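Local structure of sensor protein CpxA (Vibrio parahaemolyticus, 3V67) at the interface of chains A and B. The protein is the sensor histidine kinase of a two-component system, represented here by its PAS-fold periplasmic sensing domain, and probably passes signals on by ATP-dependent autophosphorylation. Numbering follows the deposited sequence. Chains: chain A/B, Sensor protein CpxA.

The interface of chains A and B. Residues chain A 128-131; chain B 13, 15-16.
A:Pro128 to A:Leu131 run as an extended loop, phi -57° at A:Pro128, past the first turn of helix 14-30 of chain B, where B:His16 points its ring at the tail. Three consecutive prolines keep this stretch open, in the manner of a polyproline segment, and the case illustrates how a stiff C-terminal tail can dock on a neighbouring domain by shape, with little polar contact. The imidazole of B:His16 is the centre of the patch, the residue burying 73 Å² against chain A. On one face sits A:Leu131, whose CD2 methyl lies 3.7 Å from the centroid of the B:His16 ring as a CH-pi contact, displaced towards the rim. CD2 of A:Leu131 is 3.5 Å from CG of B:His16. A:Leu131 holds CG between its backbone N and carbonyl carbon (chi1 85°), and from there CD2 reaches the ring. Over the opposite face, also towards the rim, sits CB of B:Pro13 from the same chain, so that the imidazole is flanked on both faces, by a methyl of the partner and by a proline just ahead of its own helix. At the ring's far end the contact changes character: NE2 of B:His16 comes within 3.5 Å of the carbonyl oxygen O of A:Pro129, too long to count as a hydrogen bond, while CB of A:Pro128 packs nearby. A:Pro128 also meets B:Pro13 CG to CG, 3.8 Å apart, the two side chains set obliquely. B:Glu15 flanks this pair: its chain, bent at chi2 (-89°), crosses the A:Pro128 side chain at about a right angle. Each chain is a copy of the same sensor domain, but the pairing departs from an exact two-fold, and whether it forms in the membrane-bound receptor cannot be told from the structure alone. The carboxylate oxygen OE2 of B:Glu15 ends 3.4 Å from the ring carbon CD of A:Pro128.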
ATOM      1  N   PRO A 128      -8.339   5.283  -0.584  1.00 53.22           N
ATOM      2  CA  PRO A 128      -8.524   5.461   0.860  1.00 52.35           C
ATOM      3  C   PRO A 128      -9.215   6.770   1.212  1.00 50.25           C
ATOM      4  O   PRO A 128      -9.042   7.761   0.499  1.00 44.14           O
ATOM      5  CB  PRO A 128      -7.090   5.480   1.396  1.00 39.58           C
ATOM      6  CG  PRO A 128      -6.271   4.817   0.349  1.00 58.45           C
ATOM      7  CD  PRO A 128      -6.915   5.186  -0.946  1.00 60.10           C
ATOM      8  N   PRO A 129      -9.993   6.771   2.307  1.00 50.61           N
ATOM      9  CA  PRO A 129     -10.582   8.009   2.817  1.00 52.80           C
ATOM     10  C   PRO A 129      -9.461   8.995   3.100  1.00 62.56           C
ATOM     11  O   PRO A 129      -8.480   8.628   3.750  1.00 59.79           O
ATOM     12  CB  PRO A 129     -11.258   7.572   4.119  1.00 51.49           C
ATOM     13  CG  PRO A 129     -10.611   6.267   4.482  1.00 54.75           C
ATOM     14  CD  PRO A 129     -10.272   5.619   3.180  1.00 51.50           C
ATOM     15  N   PRO A 130      -9.592  10.229   2.598  1.00 69.04           N
ATOM     16  CA  PRO A 130      -8.495  11.198   2.635  1.00 69.91           C
ATOM     17  C   PRO A 130      -8.131  11.604   4.050  1.00 70.50           C
ATOM     18  O   PRO A 130      -8.911  11.399   4.981  1.00 70.77           O
ATOM     19  CB  PRO A 130      -9.072  12.401   1.886  1.00 69.84           C
ATOM     20  CG  PRO A 130     -10.542  12.289   2.087  1.00 72.93           C
ATOM     21  CD  PRO A 130     -10.830  10.817   2.057  1.00 72.44           C
ATOM     22  N   LEU A 131      -6.937  12.161   4.206  1.00 69.45           N
ATOM     23  CA  LEU A 131      -6.562  12.789   5.460  1.00 65.24           C
ATOM     24  C   LEU A 131      -6.224  14.252   5.201  1.00 57.96           C
ATOM     25  O   LEU A 131      -5.616  14.595   4.186  1.00 55.40           O
ATOM     26  CB  LEU A 131      -5.394  12.051   6.131  1.00 66.68           C
ATOM     27  CG  LEU A 131      -3.943  12.373   5.751  1.00 59.30           C
ATOM     28  CD1 LEU A 131      -2.996  11.709   6.732  1.00 49.82           C
ATOM     29  CD2 LEU A 131      -3.625  11.938   4.332  1.00 61.49           C
TER
ATOM     30  N   PRO B  13      -0.308   5.420   0.532  1.00 35.07           N
ATOM     31  CA  PRO B  13      -1.049   5.790  -0.680  1.00 37.10           C
ATOM     32  C   PRO B  13      -0.526   7.099  -1.258  1.00 40.91           C
ATOM     33  O   PRO B  13      -0.280   8.037  -0.501  1.00 45.87           O
ATOM     34  CB  PRO B  13      -2.477   5.977  -0.168  1.00 37.16           C
ATOM     35  CG  PRO B  13      -2.566   5.077   1.008  1.00 36.71           C
ATOM     36  CD  PRO B  13      -1.208   5.097   1.653  1.00 35.31           C
ATOM     37  N   GLU B  15      -1.611   9.709  -2.711  1.00 58.00           N
ATOM     38  CA  GLU B  15      -2.271  10.953  -2.335  1.00 56.49           C
ATOM     39  C   GLU B  15      -1.872  11.367  -0.924  1.00 45.30           C
ATOM     40  O   GLU B  15      -1.583  12.539  -0.659  1.00 43.36           O
ATOM     41  CB  GLU B  15      -3.792  10.814  -2.446  1.00 70.71           C
ATOM     42  CG  GLU B  15      -4.363   9.543  -1.824  1.00 85.92           C
ATOM     43  CD  GLU B  15      -4.414   8.376  -2.797  1.00 98.93           C
ATOM     44  OE1 GLU B  15      -4.295   8.610  -4.018  1.00103.30           O
ATOM     45  OE2 GLU B  15      -4.574   7.223  -2.340  1.00101.28           O
ATOM     46  N   HIS B  16      -1.847  10.392  -0.022  1.00 42.82           N
ATOM     47  CA  HIS B  16      -1.444  10.633   1.353  1.00 38.86           C
ATOM     48  C   HIS B  16       0.015  11.067   1.424  1.00 37.37           C
ATOM     49  O   HIS B  16       0.338  12.045   2.086  1.00 43.68           O
ATOM     50  CB  HIS B  16      -1.673   9.385   2.213  1.00 37.94           C
ATOM     51  CG  HIS B  16      -3.119   9.050   2.423  1.00 46.27           C
ATOM     52  ND1 HIS B  16      -3.558   8.279   3.479  1.00 48.23           N
ATOM     53  CD2 HIS B  16      -4.224   9.384   1.718  1.00 49.09           C
ATOM     54  CE1 HIS B  16      -4.872   8.156   3.416  1.00 46.11           C
ATOM     55  NE2 HIS B  16      -5.301   8.817   2.355  1.00 51.11           N
TER